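Local coordinates for protein KLLA0E08119p (Kluyveromyces lactis, PDB 3VA7) that forms the urea carboxylase part of a longer protein and probably carboxylates urea with bicarbonate and ATP by way of biotin, at residues 449-454 with 469-474; 719-724 with 1137-1142; 861-866 with 915-920. All blocks are in the same frame, centred on the assembly; numbering follows the deposited sequence.

In the fold
All three contacts lay an irregular segment against a helix, yet no two use the same elements. Interaction 1 belongs to the biotin carboxylase region; interactions 2 and 3 are in the carboxyltransferase half on the other side of the chain's centre. The centre of interaction 1 lies about 67 Å from that of interaction 2 and 64 Å from that of interaction 3, whereas interactions 2 and 3 come within about 13 Å at their nearest atoms. Interaction 2 is buried and mostly aliphatic, with one weak hydrogen bond. Interactions 1 and 3, only partly buried, rely on aromatic rings: a CH-pi contact in interaction 1, an edge-to-face pair and a covered guanidinium in interaction 3.

Interaction 1: residues 449-454 with 469-474; sequences LRSIAS and DSFDYK
I452 and F471 make the apolar half of this contact, in which a short helix receives an extended segment of loop. The I452 side chain comes over one face of the phenyl ring, and its CG1 stands 4.0 Å from the ring centroid of F471, 23° off the normal, a CH-pi arrangement. CG1 is displaced toward the rim, where I452 CG1 and F471 CE2 are 3.8 Å apart. F471 (chi1 -180°, CG opposite the backbone nitrogen) carries its ring to the helix, and the far end of the ring, CE2 and CZ, does the touching.

The polar half is the hydroxyl of S451, set among aromatic edges. It lies in the plane of the F471 ring, beside CE2 and CZ, and it also meets Y473 at an edge, with S451 OG 4.0 Å from Y473 CD1. These are van der Waals neighbours of the hydroxyl and not hydrogen-bonding partners. The phenol oxygen of Y473 is hydrogen-bonded to D447, one turn earlier on the same helix.

Charge enters within the loop alone. D472, between F471 and Y473 in sequence, points away from the helix; D472 OD1 and K474 NZ, 3.3 Å apart, form a salt bridge whose hydrogen bond is weak, at the exposed side of the segment.

This is structural packing in the biotin carboxylase C-terminal region. Helix 446-454 is sandwiched there: L449 and A453 lean on L434 of helix 423-435, and R450 NH2 bonds to the L434 carbonyl. The loop covering S451 and I452 comes after helix 456-460 and continues to strand 477-480.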
loop_
_atom_site.group_PDB
_atom_site.type_symbol
_atom_site.label_atom_id
_atom_site.label_comp_id
_atom_site.label_asym_id
_atom_site.label_seq_id
_atom_site.Cartn_x
_atom_site.Cartn_y
_atom_site.Cartn_z
ATOM N N LEU A 449 -7.723 -14.863 -19.051
ATOM C CA LEU A 449 -8.603 -16.000 -18.776
ATOM C C LEU A 449 -10.041 -15.706 -19.140
ATOM O O LEU A 449 -10.706 -16.565 -19.706
ATOM C CB LEU A 449 -8.551 -16.426 -17.290
ATOM C CG LEU A 449 -7.593 -17.496 -16.760
ATOM C CD1 LEU A 449 -6.552 -17.918 -17.767
ATOM C CD2 LEU A 449 -6.969 -17.038 -15.450
ATOM N N ARG A 450 -10.515 -14.509 -18.810
ATOM C CA ARG A 450 -11.936 -14.135 -18.954
ATOM C C ARG A 450 -12.363 -14.125 -20.414
ATOM O O ARG A 450 -13.404 -14.696 -20.810
ATOM C CB ARG A 450 -12.170 -12.751 -18.362
ATOM C CG ARG A 450 -12.709 -12.768 -16.970
ATOM C CD ARG A 450 -12.313 -11.499 -16.326
ATOM N NE ARG A 450 -12.589 -11.550 -14.908
ATOM C CZ ARG A 450 -12.227 -10.591 -14.067
ATOM N NH1 ARG A 450 -11.574 -9.550 -14.553
ATOM N NH2 ARG A 450 -12.517 -10.663 -12.763
ATOM N N SER A 451 -11.521 -13.455 -21.183
ATOM C CA SER A 451 -11.581 -13.397 -22.611
ATOM C C SER A 451 -11.594 -14.805 -23.257
ATOM O O SER A 451 -12.443 -15.073 -24.121
ATOM C CB SER A 451 -10.420 -12.537 -23.102
ATOM O OG SER A 451 -9.927 -13.057 -24.313
ATOM N N ILE A 452 -10.685 -15.699 -22.838
ATOM C CA ILE A 452 -10.712 -17.099 -23.340
ATOM C C ILE A 452 -11.984 -17.821 -22.938
ATOM O O ILE A 452 -12.753 -18.184 -23.799
ATOM C CB ILE A 452 -9.511 -17.918 -22.932
ATOM C CG1 ILE A 452 -8.230 -17.329 -23.509
ATOM C CG2 ILE A 452 -9.671 -19.336 -23.410
ATOM C CD1 ILE A 452 -7.013 -17.978 -22.948
ATOM N N ALA A 453 -12.232 -17.968 -21.640
ATOM C CA ALA A 453 -13.493 -18.547 -21.127
ATOM C C ALA A 453 -14.731 -18.000 -21.841
ATOM O O ALA A 453 -15.778 -18.631 -21.878
ATOM C CB ALA A 453 -13.616 -18.301 -19.636
ATOM N N SER A 454 -14.595 -16.812 -22.405
ATOM C CA SER A 454 -15.727 -16.101 -23.033
ATOM C C SER A 454 -15.861 -16.266 -24.517
ATOM O O SER A 454 -16.886 -15.895 -25.070
ATOM C CB SER A 454 -15.585 -14.606 -22.815
ATOM O OG SER A 454 -16.343 -14.343 -21.686
ATOM N N ASP A 469 -2.009 -20.046 -29.161
ATOM C CA ASP A 469 -0.813 -19.456 -29.782
ATOM C C ASP A 469 -1.090 -18.359 -30.828
ATOM O O ASP A 469 -0.221 -17.519 -31.117
ATOM C CB ASP A 469 0.117 -20.541 -30.323
ATOM C CG ASP A 469 1.101 -21.007 -29.280
ATOM O OD1 ASP A 469 1.096 -22.202 -28.949
ATOM O OD2 ASP A 469 1.863 -20.163 -28.751
ATOM N N SER A 470 -2.299 -18.374 -31.378
ATOM C CA SER A 470 -2.773 -17.310 -32.273
ATOM C C SER A 470 -4.114 -16.720 -31.756
ATOM O O SER A 470 -5.081 -16.513 -32.515
ATOM C CB SER A 470 -2.865 -17.807 -33.741
ATOM O OG SER A 470 -3.584 -19.030 -33.861
ATOM N N PHE A 471 -4.176 -16.468 -30.449
ATOM C CA PHE A 471 -5.414 -16.003 -29.859
ATOM C C PHE A 471 -5.369 -14.488 -29.773
ATOM O O PHE A 471 -4.384 -13.892 -29.266
ATOM C CB PHE A 471 -5.639 -16.626 -28.488
ATOM C CG PHE A 471 -6.910 -16.182 -27.826
ATOM C CD1 PHE A 471 -8.121 -16.782 -28.146
ATOM C CD2 PHE A 471 -6.888 -15.170 -26.870
ATOM C CE1 PHE A 471 -9.299 -16.379 -27.541
ATOM C CE2 PHE A 471 -8.057 -14.758 -26.262
ATOM C CZ PHE A 471 -9.276 -15.366 -26.604
ATOM N N ASP A 472 -6.432 -13.869 -30.291
ATOM C CA ASP A 472 -6.497 -12.409 -30.306
ATOM C C ASP A 472 -6.873 -11.883 -28.918
ATOM O O ASP A 472 -8.079 -11.861 -28.553
ATOM C CB ASP A 472 -7.438 -11.865 -31.403
ATOM C CG ASP A 472 -6.989 -10.485 -31.928
ATOM O OD1 ASP A 472 -7.779 -9.829 -32.667
ATOM O OD2 ASP A 472 -5.844 -10.060 -31.598
ATOM N N TYR A 473 -5.844 -11.491 -28.148
ATOM C CA TYR A 473 -6.085 -10.919 -26.823
ATOM C C TYR A 473 -5.889 -9.407 -26.785
ATOM O O TYR A 473 -4.745 -8.914 -26.931
ATOM C CB TYR A 473 -5.265 -11.613 -25.701
ATOM C CG TYR A 473 -5.399 -10.906 -24.353
ATOM C CD1 TYR A 473 -6.630 -10.780 -23.729
ATOM C CD2 TYR A 473 -4.292 -10.338 -23.732
ATOM C CE1 TYR A 473 -6.758 -10.100 -22.520
ATOM C CE2 TYR A 473 -4.406 -9.672 -22.515
ATOM C CZ TYR A 473 -5.645 -9.545 -21.914
ATOM O OH TYR A 473 -5.760 -8.868 -20.709
ATOM N N LYS A 474 -7.008 -8.692 -26.565
ATOM C CA LYS A 474 -6.992 -7.216 -26.365
ATOM C C LYS A 474 -7.575 -6.740 -25.028
ATOM O O LYS A 474 -8.793 -6.807 -24.811
ATOM C CB LYS A 474 -7.587 -6.420 -27.561
ATOM C CG LYS A 474 -9.028 -6.812 -28.023
ATOM C CD LYS A 474 -9.008 -7.913 -29.123
ATOM C CE LYS A 474 -10.363 -8.074 -29.863
ATOM N NZ LYS A 474 -10.398 -9.377 -30.638
#

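Interaction 2: residues 719-724 with 1137-1142; sequences AGLHPS and EFARLI
The carbonyl oxygen of I1142 receives the one hydrogen bond that joins the two segments, from ND1 of H722. It is long and weak, with H722 ND1 3.5 Å from I1142 O and an angle of 150° at the hydrogen. The oxygen lies at the edge of the imidazole, in its plane, as suits a ring N-H donor. As I1142 is the last residue of its helix, the partial negative charge of the helix end would probably strengthen the attraction. CG of H722 is trans to the backbone nitrogen (chi1 -175°), which carries the ring to the helix end. P723 CD lies over one ring face.

Apart from this bond the contact is aliphatic. H722 CB rests 3.7 Å from I1142 CG2, the two side chains running past each other head to tail. L721 lies across I1142, its CB meeting I1142 CD1 at 3.8 Å, while its CD2 branch reaches back one turn to A1139, with L721 CD2 3.9 Å from A1139 CB.

Here helix 1133-1142, on the way to the biotin carrier region, docks on a loop between strands 701-705 and 725-730 of the carboxyltransferase A and B subdomains. The H722 side chain is about 12 Å from both the bound biotin group and the bound urea, so the contact lies near the bound ligands, and neither segment supplies a residue of their pockets. W711 meets the imidazole with steeply inclined planes. Helix 960-967 completes the apolar cluster: V967 touches L721, and F963 touches I1142 and packs edge-to-face with F1138.

On the outer side of the helix, R1140 grips E1137 side-on through two nitrogens: R1140 NH2 lies 2.8 Å from E1137 OE1, and R1140 NE lies 2.9 Å from E1137 OE2.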
loop_
_atom_site.group_PDB
_atom_site.type_symbol
_atom_site.label_atom_id
_atom_site.label_comp_id
_atom_site.label_asym_id
_atom_site.label_seq_id
_atom_site.Cartn_x
_atom_site.Cartn_y
_atom_site.Cartn_z
ATOM N N ALA A 719 5.275 21.316 25.964
ATOM C CA ALA A 719 5.069 20.779 24.612
ATOM C C ALA A 719 6.318 20.943 23.679
ATOM O O ALA A 719 6.299 20.565 22.502
ATOM C CB ALA A 719 3.838 21.397 23.980
ATOM N N GLY A 720 7.401 21.500 24.226
ATOM C CA GLY A 720 8.631 21.716 23.488
ATOM C C GLY A 720 9.100 23.138 23.748
ATOM O O GLY A 720 8.293 24.042 23.973
ATOM N N LEU A 721 10.407 23.347 23.690
ATOM C CA LEU A 721 10.972 24.625 24.019
ATOM C C LEU A 721 10.760 25.663 22.943
ATOM O O LEU A 721 10.517 26.817 23.246
ATOM C CB LEU A 721 12.429 24.473 24.392
ATOM C CG LEU A 721 12.468 23.921 25.811
ATOM C CD1 LEU A 721 13.841 23.475 26.207
ATOM C CD2 LEU A 721 11.980 24.987 26.770
ATOM N N HIS A 722 10.792 25.278 21.684
ATOM C CA HIS A 722 10.710 26.310 20.666
ATOM C C HIS A 722 9.326 27.003 20.693
ATOM O O HIS A 722 8.296 26.324 20.779
ATOM C CB HIS A 722 10.985 25.723 19.328
ATOM C CG HIS A 722 11.041 26.732 18.252
ATOM N ND1 HIS A 722 12.231 27.207 17.748
ATOM C CD2 HIS A 722 10.056 27.370 17.575
ATOM C CE1 HIS A 722 11.976 28.084 16.791
ATOM N NE2 HIS A 722 10.664 28.195 16.661
ATOM N N PRO A 723 9.291 28.352 20.609
ATOM C CA PRO A 723 8.020 28.981 20.877
ATOM C C PRO A 723 6.918 28.653 19.911
ATOM O O PRO A 723 5.792 28.974 20.248
ATOM C CB PRO A 723 8.335 30.473 20.797
ATOM C CG PRO A 723 9.779 30.552 21.031
ATOM C CD PRO A 723 10.331 29.358 20.365
ATOM N N SER A 724 7.188 28.037 18.753
ATOM C CA SER A 724 6.114 27.550 17.829
ATOM C C SER A 724 5.514 26.217 18.253
ATOM O O SER A 724 4.509 25.773 17.660
ATOM C CB SER A 724 6.629 27.316 16.412
ATOM O OG SER A 724 7.413 26.134 16.360
ATOM N N GLU A 1137 18.816 28.732 28.311
ATOM C CA GLU A 1137 19.849 28.943 27.284
ATOM C C GLU A 1137 19.499 28.060 26.091
ATOM O O GLU A 1137 19.501 28.505 24.925
ATOM C CB GLU A 1137 21.272 28.695 27.828
ATOM C CG GLU A 1137 22.477 29.194 26.942
ATOM C CD GLU A 1137 22.350 30.650 26.415
ATOM O OE1 GLU A 1137 23.185 31.073 25.559
ATOM O OE2 GLU A 1137 21.406 31.374 26.833
ATOM N N PHE A 1138 19.114 26.820 26.392
ATOM C CA PHE A 1138 18.645 25.920 25.342
ATOM C C PHE A 1138 17.490 26.524 24.561
ATOM O O PHE A 1138 17.530 26.532 23.328
ATOM C CB PHE A 1138 18.246 24.559 25.902
ATOM C CG PHE A 1138 19.349 23.530 25.885
ATOM C CD1 PHE A 1138 19.840 23.031 24.685
ATOM C CD2 PHE A 1138 19.853 23.017 27.082
ATOM C CE1 PHE A 1138 20.828 22.052 24.671
ATOM C CE2 PHE A 1138 20.849 22.047 27.094
ATOM C CZ PHE A 1138 21.345 21.559 25.888
ATOM N N ALA A 1139 16.463 27.029 25.268
ATOM C CA ALA A 1139 15.301 27.644 24.574
ATOM C C ALA A 1139 15.753 28.819 23.733
ATOM O O ALA A 1139 15.222 29.053 22.653
ATOM C CB ALA A 1139 14.146 28.055 25.554
ATOM N N ARG A 1140 16.758 29.544 24.206
ATOM C CA ARG A 1140 17.284 30.659 23.423
ATOM C C ARG A 1140 17.992 30.125 22.153
ATOM O O ARG A 1140 17.634 30.465 21.006
ATOM C CB ARG A 1140 18.202 31.516 24.301
ATOM C CG ARG A 1140 18.712 32.768 23.637
ATOM C CD ARG A 1140 19.761 33.432 24.519
ATOM N NE ARG A 1140 21.121 32.906 24.337
ATOM C CZ ARG A 1140 21.874 33.079 23.251
ATOM N NH1 ARG A 1140 21.403 33.735 22.192
ATOM N NH2 ARG A 1140 23.096 32.556 23.209
ATOM N N LEU A 1141 18.947 29.227 22.367
ATOM C CA LEU A 1141 19.641 28.604 21.241
ATOM C C LEU A 1141 18.677 27.928 20.227
ATOM O O LEU A 1141 18.830 28.140 19.003
ATOM C CB LEU A 1141 20.800 27.692 21.734
ATOM C CG LEU A 1141 21.968 28.488 22.373
ATOM C CD1 LEU A 1141 22.960 27.682 23.281
ATOM C CD2 LEU A 1141 22.713 29.256 21.288
ATOM N N ILE A 1142 17.671 27.178 20.721
ATOM C CA ILE A 1142 16.726 26.395 19.868
ATOM C C ILE A 1142 15.976 27.274 18.856
ATOM O O ILE A 1142 15.684 26.863 17.710
ATOM C CB ILE A 1142 15.745 25.570 20.737
ATOM C CG1 ILE A 1142 16.522 24.476 21.518
ATOM C CG2 ILE A 1142 14.595 24.999 19.899
ATOM C CD1 ILE A 1142 15.774 23.837 22.722
#

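Interaction 3: residues 861-866 with 915-920; sequences ICYRIN and IQFDKN
Helix 859-875 of the carboxyltransferase C and D subdomains offers two consecutive residues, Y863 and R864, to F917 and I915 of the loop that precedes strand 922-934. The tyrosine presents its edge to the face of F917 in a T-shaped pair, with the ring centroids of Y863 and F917 5.4 Å apart and the planes at 82°. Y863 CD2 does the touching, 3.8 Å from F917 CD1 and offset toward the rim. CG of F917 sits between the backbone nitrogen and the carbonyl carbon (chi1 71°), and its ring turns to the helix.

R864 runs extended from CG to NE and passes across F917, and I915 CG2 covers one face of its guanidinium, 3.6 Å from R864 NH1. The charge is met by E912, which forms a salt bridge with NH2. At the guanidinium edge lies a water; the water oxygen, 3.0 Å from I915 O, donates to it and accepts a weak bond from R864 NH1.

Around the pair, W921 stacks on Y863, while Y852 of strand 847-852 packs on R864 and I915 and so ties helix and loop to the five-stranded antiparallel sheet.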
loop_
_atom_site.group_PDB
_atom_site.type_symbol
_atom_site.label_atom_id
_atom_site.label_comp_id
_atom_site.label_asym_id
_atom_site.label_seq_id
_atom_site.Cartn_x
_atom_site.Cartn_y
_atom_site.Cartn_z
ATOM N N ILE A 861 -9.138 16.929 30.972
ATOM C CA ILE A 861 -9.440 17.509 29.690
ATOM C C ILE A 861 -9.527 16.460 28.528
ATOM O O ILE A 861 -10.313 16.609 27.581
ATOM C CB ILE A 861 -8.447 18.659 29.452
ATOM C CG1 ILE A 861 -8.891 19.867 30.294
ATOM C CG2 ILE A 861 -8.318 18.980 28.016
ATOM C CD1 ILE A 861 -7.902 21.086 30.265
ATOM N N CYS A 862 -8.784 15.380 28.614
ATOM C CA CYS A 862 -8.866 14.362 27.590
ATOM C C CYS A 862 -10.174 13.656 27.714
ATOM O O CYS A 862 -10.786 13.304 26.709
ATOM C CB CYS A 862 -7.708 13.304 27.693
ATOM S SG CYS A 862 -6.080 14.079 27.661
ATOM N N TYR A 863 -10.599 13.383 28.945
ATOM C CA TYR A 863 -11.883 12.737 29.100
ATOM C C TYR A 863 -12.993 13.695 28.640
ATOM O O TYR A 863 -13.969 13.279 27.987
ATOM C CB TYR A 863 -12.119 12.232 30.499
ATOM C CG TYR A 863 -13.336 11.365 30.522
ATOM C CD1 TYR A 863 -13.414 10.227 29.721
ATOM C CD2 TYR A 863 -14.457 11.722 31.295
ATOM C CE1 TYR A 863 -14.557 9.447 29.715
ATOM C CE2 TYR A 863 -15.618 10.931 31.309
ATOM C CZ TYR A 863 -15.659 9.811 30.521
ATOM O OH TYR A 863 -16.810 9.031 30.525
ATOM N N ARG A 864 -12.770 14.978 28.881
ATOM C CA ARG A 864 -13.739 15.992 28.562
ATOM C C ARG A 864 -13.985 16.088 27.062
ATOM O O ARG A 864 -15.154 16.288 26.618
ATOM C CB ARG A 864 -13.309 17.346 29.144
ATOM C CG ARG A 864 -14.173 18.517 28.732
ATOM C CD ARG A 864 -13.937 19.657 29.673
ATOM N NE ARG A 864 -15.073 20.558 29.597
ATOM C CZ ARG A 864 -16.086 20.643 30.480
ATOM N NH1 ARG A 864 -16.124 19.917 31.607
ATOM N NH2 ARG A 864 -17.087 21.485 30.214
ATOM N N ILE A 865 -12.898 15.947 26.287
ATOM C CA ILE A 865 -12.999 15.993 24.820
ATOM C C ILE A 865 -13.830 14.793 24.419
ATOM O O ILE A 865 -14.688 14.847 23.508
ATOM C CB ILE A 865 -11.613 15.905 24.166
ATOM C CG1 ILE A 865 -10.787 17.158 24.527
ATOM C CG2 ILE A 865 -11.699 15.587 22.637
ATOM C CD1 ILE A 865 -9.317 16.906 24.303
ATOM N N ASN A 866 -13.616 13.699 25.131
ATOM C CA ASN A 866 -14.382 12.548 24.803
ATOM C C ASN A 866 -15.895 12.847 25.061
ATOM O O ASN A 866 -16.775 12.387 24.309
ATOM C CB ASN A 866 -13.842 11.362 25.554
ATOM C CG ASN A 866 -14.875 10.385 25.836
ATOM O OD1 ASN A 866 -15.008 9.357 25.177
ATOM N ND2 ASN A 866 -15.665 10.695 26.841
ATOM N N ILE A 915 -21.904 18.989 29.464
ATOM C CA ILE A 915 -20.945 17.948 29.808
ATOM C C ILE A 915 -20.957 17.784 31.341
ATOM O O ILE A 915 -20.711 18.749 32.060
ATOM C CB ILE A 915 -19.525 18.349 29.269
ATOM C CG1 ILE A 915 -19.500 18.254 27.728
ATOM C CG2 ILE A 915 -18.382 17.555 29.984
ATOM C CD1 ILE A 915 -18.423 19.118 27.027
ATOM N N GLN A 916 -21.278 16.590 31.836
ATOM C CA GLN A 916 -21.217 16.356 33.301
ATOM C C GLN A 916 -20.341 15.143 33.554
ATOM O O GLN A 916 -20.588 14.047 32.996
ATOM C CB GLN A 916 -22.601 16.096 34.024
ATOM C CG GLN A 916 -23.913 16.645 33.408
ATOM C CD GLN A 916 -24.332 18.135 33.816
ATOM O OE1 GLN A 916 -23.481 19.026 33.998
ATOM N NE2 GLN A 916 -25.656 18.385 33.894
ATOM N N PHE A 917 -19.359 15.305 34.434
ATOM C CA PHE A 917 -18.606 14.117 34.900
ATOM C C PHE A 917 -17.823 14.467 36.152
ATOM O O PHE A 917 -17.645 15.648 36.478
ATOM C CB PHE A 917 -17.699 13.490 33.789
ATOM C CG PHE A 917 -16.520 14.327 33.453
ATOM C CD1 PHE A 917 -15.287 14.110 34.074
ATOM C CD2 PHE A 917 -16.634 15.396 32.585
ATOM C CE1 PHE A 917 -14.197 14.940 33.790
ATOM C CE2 PHE A 917 -15.536 16.194 32.307
ATOM C CZ PHE A 917 -14.336 15.963 32.909
ATOM N N ASP A 918 -17.378 13.445 36.866
ATOM C CA ASP A 918 -16.566 13.697 38.069
ATOM C C ASP A 918 -15.148 13.125 37.914
ATOM O O ASP A 918 -14.873 12.258 37.049
ATOM C CB ASP A 918 -17.242 13.141 39.343
ATOM C CG ASP A 918 -17.382 11.619 39.324
ATOM O OD1 ASP A 918 -18.039 11.078 40.210
ATOM O OD2 ASP A 918 -16.865 10.933 38.423
ATOM N N LYS A 919 -14.274 13.604 38.791
ATOM C CA LYS A 919 -12.871 13.204 38.820
ATOM C C LYS A 919 -12.710 11.660 38.779
ATOM O O LYS A 919 -11.676 11.168 38.342
ATOM C CB LYS A 919 -12.114 13.915 39.971
ATOM C CG LYS A 919 -12.299 13.321 41.357
ATOM C CD LYS A 919 -12.031 14.326 42.492
ATOM C CE LYS A 919 -12.736 13.898 43.827
ATOM N NZ LYS A 919 -12.574 12.420 44.192
ATOM N N ASN A 920 -13.757 10.908 39.116
ATOM C CA ASN A 920 -13.642 9.437 39.177
ATOM C C ASN A 920 -13.937 8.627 37.938
ATOM O O ASN A 920 -14.228 7.420 38.056
ATOM C CB ASN A 920 -14.458 8.851 40.344
ATOM C CG ASN A 920 -14.093 9.476 41.697
ATOM O OD1 ASN A 920 -13.272 10.405 41.786
ATOM N ND2 ASN A 920 -14.736 8.997 42.738
HETATM O O HOH W 1 -18.434 19.030 34.014
#